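Local coordinates for protein ZYG-9 (Caenorhabditis elegans, PDB 2OF3) that helps to arrange microtubules and build spindle poles in the meiotic and mitotic divisions of the early embryo, at residues L188-I191 and E192-T196; A198-S201 and P202-L206. All coordinates share one frame; numbering follows the deposited sequence.

Contact 1. Residues L188-I191 and E192-T196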
ATOM      1  N   LEU A 188       8.866   4.427  -6.771  1.00 22.53           N
ATOM      2  CA  LEU A 188      10.009   3.982  -7.591  1.00 21.82           C
ATOM      3  C   LEU A 188      11.005   3.164  -6.826  1.00 21.43           C
ATOM      4  O   LEU A 188      11.545   2.176  -7.338  1.00 20.53           O
ATOM      5  CB  LEU A 188      10.744   5.183  -8.250  1.00 22.26           C
ATOM      6  CG  LEU A 188       9.932   5.855  -9.369  1.00 24.64           C
ATOM      7  CD1 LEU A 188      10.558   7.222  -9.764  1.00 23.38           C
ATOM      8  CD2 LEU A 188       9.647   4.882 -10.599  1.00 19.39           C
ATOM      9  N   LEU A 189      11.306   3.572  -5.602  1.00 22.61           N
ATOM     10  CA  LEU A 189      12.258   2.832  -4.731  1.00 22.74           C
ATOM     11  C   LEU A 189      11.773   1.415  -4.434  1.00 21.88           C
ATOM     12  O   LEU A 189      12.573   0.501  -4.360  1.00 22.82           O
ATOM     13  CB  LEU A 189      12.510   3.579  -3.392  1.00 21.74           C
ATOM     14  CG  LEU A 189      13.266   4.908  -3.562  1.00 25.27           C
ATOM     15  CD1 LEU A 189      13.344   5.576  -2.226  1.00 26.48           C
ATOM     16  CD2 LEU A 189      14.690   4.753  -4.187  1.00 23.19           C
ATOM     17  N   VAL A 190      10.481   1.236  -4.217  1.00 21.60           N
ATOM     18  CA  VAL A 190       9.935  -0.128  -4.057  1.00 21.71           C
ATOM     19  C   VAL A 190      10.119  -0.973  -5.366  1.00 22.54           C
ATOM     20  O   VAL A 190      10.620  -2.114  -5.319  1.00 23.06           O
ATOM     21  CB  VAL A 190       8.435  -0.114  -3.616  1.00 21.15           C
ATOM     22  CG1 VAL A 190       7.936  -1.584  -3.430  1.00 19.67           C
ATOM     23  CG2 VAL A 190       8.272   0.652  -2.274  1.00 21.06           C
ATOM     24  N   ILE A 191       9.758  -0.405  -6.516  1.00 22.75           N
ATOM     25  CA  ILE A 191      10.034  -1.058  -7.795  1.00 23.55           C
ATOM     26  C   ILE A 191      11.501  -1.377  -7.932  1.00 24.54           C
ATOM     27  O   ILE A 191      11.848  -2.483  -8.325  1.00 25.62           O
ATOM     28  CB  ILE A 191       9.525  -0.218  -8.955  1.00 24.05           C
ATOM     29  CG1 ILE A 191       7.971  -0.112  -8.905  1.00 23.67           C
ATOM     30  CG2 ILE A 191      10.065  -0.784 -10.321  1.00 23.89           C
ATOM     31  CD1 ILE A 191       7.320   1.005  -9.814  1.00 24.38           C
ATOM     32  N   GLU A 192      12.398  -0.449  -7.591  1.00 24.08           N
ATOM     33  CA  GLU A 192      13.804  -0.745  -7.687  1.00 24.82           C
ATOM     34  C   GLU A 192      14.166  -1.973  -6.823  1.00 25.51           C
ATOM     35  O   GLU A 192      14.920  -2.854  -7.234  1.00 25.55           O
ATOM     36  CB  GLU A 192      14.638   0.479  -7.284  1.00 23.19           C
ATOM     37  CG  GLU A 192      16.112   0.183  -7.389  1.00 28.74           C
ATOM     38  CD  GLU A 192      17.005   1.175  -6.691  1.00 35.86           C
ATOM     39  OE1 GLU A 192      16.529   2.272  -6.300  1.00 38.21           O
ATOM     40  OE2 GLU A 192      18.210   0.841  -6.561  1.00 38.14           O
ATOM     41  N   TYR A 193      13.625  -2.054  -5.622  1.00 26.64           N
ATOM     42  CA  TYR A 193      13.910  -3.156  -4.742  1.00 28.36           C
ATOM     43  C   TYR A 193      13.389  -4.512  -5.274  1.00 27.85           C
ATOM     44  O   TYR A 193      14.047  -5.544  -5.125  1.00 27.33           O
ATOM     45  CB  TYR A 193      13.318  -2.774  -3.408  1.00 31.55           C
ATOM     46  CG  TYR A 193      13.099  -3.841  -2.384  1.00 35.99           C
ATOM     47  CD1 TYR A 193      14.166  -4.406  -1.663  1.00 40.10           C
ATOM     48  CD2 TYR A 193      11.805  -4.230  -2.081  1.00 39.02           C
ATOM     49  CE1 TYR A 193      13.917  -5.396  -0.663  1.00 42.69           C
ATOM     50  CE2 TYR A 193      11.544  -5.172  -1.117  1.00 43.51           C
ATOM     51  CZ  TYR A 193      12.592  -5.756  -0.400  1.00 42.21           C
ATOM     52  OH  TYR A 193      12.227  -6.691   0.585  1.00 44.31           O
ATOM     53  N   TYR A 194      12.209  -4.515  -5.890  1.00 27.50           N
ATOM     54  CA  TYR A 194      11.680  -5.722  -6.540  1.00 27.72           C
ATOM     55  C   TYR A 194      12.644  -6.244  -7.617  1.00 28.24           C
ATOM     56  O   TYR A 194      12.893  -7.462  -7.758  1.00 29.25           O
ATOM     57  CB  TYR A 194      10.336  -5.404  -7.187  1.00 25.86           C
ATOM     58  CG  TYR A 194       9.173  -5.133  -6.239  1.00 24.73           C
ATOM     59  CD1 TYR A 194       9.236  -5.434  -4.874  1.00 22.55           C
ATOM     60  CD2 TYR A 194       7.945  -4.657  -6.751  1.00 23.32           C
ATOM     61  CE1 TYR A 194       8.109  -5.201  -4.026  1.00 24.23           C
ATOM     62  CE2 TYR A 194       6.845  -4.420  -5.934  1.00 25.47           C
ATOM     63  CZ  TYR A 194       6.926  -4.698  -4.576  1.00 24.07           C
ATOM     64  OH  TYR A 194       5.792  -4.458  -3.795  1.00 26.44           O
ATOM     65  N   ILE A 195      13.175  -5.325  -8.406  1.00 28.97           N
ATOM     66  CA  ILE A 195      13.987  -5.693  -9.574  1.00 30.37           C
ATOM     67  C   ILE A 195      15.363  -6.139  -9.126  1.00 32.55           C
ATOM     68  O   ILE A 195      15.871  -7.161  -9.601  1.00 33.55           O
ATOM     69  CB  ILE A 195      14.146  -4.562 -10.562  1.00 28.24           C
ATOM     70  CG1 ILE A 195      12.818  -4.253 -11.194  1.00 26.98           C
ATOM     71  CG2 ILE A 195      15.055  -5.015 -11.657  1.00 30.56           C
ATOM     72  CD1 ILE A 195      12.797  -2.904 -11.772  1.00 28.62           C
ATOM     73  N   THR A 196      15.970  -5.389  -8.207  1.00 33.62           N
ATOM     74  CA  THR A 196      17.217  -5.819  -7.610  1.00 36.34           C
ATOM     75  C   THR A 196      17.120  -7.220  -6.975  1.00 37.48           C
ATOM     76  O   THR A 196      18.070  -8.004  -7.023  1.00 37.55           O
ATOM     77  CB  THR A 196      17.714  -4.762  -6.588  1.00 36.19           C
ATOM     78  OG1 THR A 196      18.115  -3.595  -7.307  1.00 38.96           O
ATOM     79  CG2 THR A 196      18.898  -5.242  -5.789  1.00 38.24           C
TER
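Two successive turns of helix 181-198, one of the helices of the alpha-solenoid TOG domain, meet where Val190 and Tyr194 lie side by side on one flank. CG1 of Val190 sits over a face of the Tyr194 ring, 3.9 Å from the ring centroid and 28° off the ring normal, which meets the criteria for a CH-pi contact. The closest approach is from Val190 CG1 to Tyr194 CZ, 3.5 Å. With CG1 anti to the backbone N (chi1 -178°), the valine methyl points on along the helix, and Tyr194 CG, anti to its own carbonyl carbon (chi1 -70°), folds the ring back to meet it. Val190 O also lies 3.4 Å above the plane of the Tyr194 ring, offset toward the rim, while accepting the Tyr194 N-H at 2.9 Å. The same i to i+4 bonding joins Glu192 N to Leu188 O (2.8 Å). In the solenoid this flank faces helix 165-174, whose Leu172 touches both Val190 and Tyr194, and the phenol OH hydrogen-bonds Ser160 of helix 146-163. A leucine in place of Tyr194 would probably leave Ser160 without this hydrogen-bond partner and Val190 CG1 without the aromatic face beneath it. Ile191 and Ile195 run alongside each other on another flank, CG2 of Ile191 meeting CD1 of Ile195 at 3.8 Å, and Ile191 continues onto Val208 of helix 208-212. Leu189 and the extended Glu192 chain also run side by side, CD2 of Leu189 lying 3.7 Å from OE1 of Glu192.

Contact 2. Residues A198-S201 and P202-L206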
ATOM      1  N   ALA A 198      14.495  -9.733  -7.355  1.00 39.70           N
ATOM      2  CA  ALA A 198      13.861 -10.800  -8.120  1.00 38.71           C
ATOM      3  C   ALA A 198      14.054 -10.693  -9.632  1.00 38.27           C
ATOM      4  O   ALA A 198      13.645 -11.575 -10.337  1.00 39.39           O
ATOM      5  CB  ALA A 198      12.377 -10.862  -7.780  1.00 38.70           C
ATOM      6  N   GLY A 199      14.647  -9.613 -10.141  1.00 37.39           N
ATOM      7  CA  GLY A 199      14.801  -9.422 -11.583  1.00 35.49           C
ATOM      8  C   GLY A 199      13.653  -8.721 -12.288  1.00 34.87           C
ATOM      9  O   GLY A 199      12.561  -8.500 -11.731  1.00 34.37           O
ATOM     10  N   ILE A 200      13.893  -8.371 -13.543  1.00 34.15           N
ATOM     11  CA  ILE A 200      12.889  -7.657 -14.353  1.00 34.12           C
ATOM     12  C   ILE A 200      11.944  -8.618 -15.087  1.00 34.67           C
ATOM     13  O   ILE A 200      10.797  -8.273 -15.409  1.00 34.21           O
ATOM     14  CB  ILE A 200      13.564  -6.629 -15.333  1.00 33.76           C
ATOM     15  CG1 ILE A 200      12.534  -5.808 -16.112  1.00 31.70           C
ATOM     16  CG2 ILE A 200      14.595  -7.348 -16.275  1.00 33.25           C
ATOM     17  CD1 ILE A 200      11.491  -5.063 -15.272  1.00 29.22           C
ATOM     18  N   SER A 201      12.447  -9.817 -15.349  1.00 36.06           N
ATOM     19  CA  SER A 201      11.689 -10.810 -16.130  1.00 38.41           C
ATOM     20  C   SER A 201      10.296 -11.136 -15.558  1.00 37.57           C
ATOM     21  O   SER A 201       9.305 -11.158 -16.324  1.00 37.73           O
ATOM     22  CB  SER A 201      12.505 -12.082 -16.362  1.00 38.70           C
ATOM     23  OG  SER A 201      11.632 -13.055 -16.908  1.00 44.11           O
ATOM     24  N   PRO A 202      10.196 -11.326 -14.213  1.00 37.28           N
ATOM     25  CA  PRO A 202       8.847 -11.584 -13.660  1.00 36.76           C
ATOM     26  C   PRO A 202       7.838 -10.437 -13.908  1.00 36.61           C
ATOM     27  O   PRO A 202       6.620 -10.669 -13.794  1.00 35.73           O
ATOM     28  CB  PRO A 202       9.108 -11.761 -12.171  1.00 36.82           C
ATOM     29  CG  PRO A 202      10.575 -12.020 -12.025  1.00 36.23           C
ATOM     30  CD  PRO A 202      11.228 -11.309 -13.154  1.00 36.88           C
ATOM     31  N   LEU A 203       8.337  -9.245 -14.302  1.00 35.10           N
ATOM     32  CA  LEU A 203       7.520  -8.043 -14.419  1.00 34.97           C
ATOM     33  C   LEU A 203       7.315  -7.622 -15.866  1.00 36.31           C
ATOM     34  O   LEU A 203       6.718  -6.572 -16.144  1.00 35.86           O
ATOM     35  CB  LEU A 203       8.138  -6.897 -13.594  1.00 33.40           C
ATOM     36  CG  LEU A 203       8.516  -7.131 -12.117  1.00 32.28           C
ATOM     37  CD1 LEU A 203       8.967  -5.814 -11.456  1.00 28.06           C
ATOM     38  CD2 LEU A 203       7.326  -7.785 -11.315  1.00 28.50           C
ATOM     39  N   LYS A 204       7.778  -8.458 -16.795  1.00 38.04           N
ATOM     40  CA  LYS A 204       7.782  -8.094 -18.207  1.00 39.44           C
ATOM     41  C   LYS A 204       6.450  -7.632 -18.841  1.00 39.69           C
ATOM     42  O   LYS A 204       6.493  -6.771 -19.748  1.00 40.01           O
ATOM     43  CB  LYS A 204       8.400  -9.208 -19.040  1.00 41.36           C
ATOM     44  CG  LYS A 204       9.950  -9.288 -18.939  1.00 45.37           C
ATOM     45  CD  LYS A 204      10.722  -7.937 -19.119  1.00 47.77           C
ATOM     46  CE  LYS A 204      12.107  -8.145 -19.818  1.00 47.59           C
ATOM     47  NZ  LYS A 204      12.931  -9.410 -19.469  1.00 48.20           N
ATOM     48  N   SER A 205       5.295  -8.163 -18.390  1.00 38.27           N
ATOM     49  CA  SER A 205       3.973  -7.748 -18.949  1.00 37.74           C
ATOM     50  C   SER A 205       3.571  -6.336 -18.551  1.00 36.51           C
ATOM     51  O   SER A 205       2.613  -5.756 -19.113  1.00 35.74           O
ATOM     52  CB  SER A 205       2.848  -8.705 -18.515  1.00 38.14           C
ATOM     53  OG  SER A 205       2.683  -8.713 -17.093  1.00 40.44           O
ATOM     54  N   LEU A 206       4.312  -5.766 -17.597  1.00 34.88           N
ATOM     55  CA  LEU A 206       3.926  -4.483 -16.998  1.00 33.77           C
ATOM     56  C   LEU A 206       4.565  -3.232 -17.627  1.00 33.06           C
ATOM     57  O   LEU A 206       4.136  -2.097 -17.345  1.00 32.94           O
ATOM     58  CB  LEU A 206       4.149  -4.518 -15.476  1.00 33.46           C
ATOM     59  CG  LEU A 206       3.366  -5.655 -14.773  1.00 32.77           C
ATOM     60  CD1 LEU A 206       3.598  -5.540 -13.291  1.00 30.31           C
ATOM     61  CD2 LEU A 206       1.857  -5.550 -15.128  1.00 30.40           C
TER
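Ser201 to Leu203 form a short 3-10 turn, with Leu203 N bonded to Ile200 O at 2.9 Å and Lys204 N to Ser201 O at 3.1 Å, both i to i+3. In each bond the donor stands well above the carbonyl plane, 48° out of it at Ile200 and 62° at Ser201, consistent with the tight winding. Pro202 is the middle residue of the turn, and its nitrogen has no hydrogen to give; its CG rests 3.5 Å from Ala198 O and its CD 3.4 Å from Gly199 O, so the pyrrolidine ring lies against the end of the preceding helix. Ile200 carries the apolar side: its CG1 is anti to the backbone N, and CD1 beyond it comes within 4.2 Å of Leu203 CB. The Lys204 chain, bent at chi2, chi3 and chi4, curls back across Ile200 at about a right angle, CD lying 4.1 Å from Ile200 CG1. Its NZ makes a long, weak ion pair with Glu238 of helix 221-238, a helix that Ile200 also touches through Cys234 and Phe237. With phi at 89°, Gly199 ends the helical run; a beta carbon here would collide with the carbonyl O of Ala198. The glycine exit and the proline-containing 3-10 turn together form the inter-helix loop of the alpha-solenoid that joins helix 181-198 to helix 208-212.

How the contacts relate
Contact 1 lies within helix 181-198 and contact 2 in the loop that follows it, with their centres 11 Å apart on the same side of the chain's centre. Ile195 bridges them: its CG2 packs 4.0 Å from Ile200 N and its CG1 4.2 Å from Leu203 CD1, so the C-terminal turn of the helix packs on the loop that leads to helix 208-212. Shared neighbours connect them further. Helix 165-174 touches Tyr194 in contact 1 and Leu206 in the 202-206 segment, both meeting Thr169, while Val208 of helix 208-212 is met by Ile191 and by Ile200. Burial falls from the largely buried helical contact to the partly buried loop.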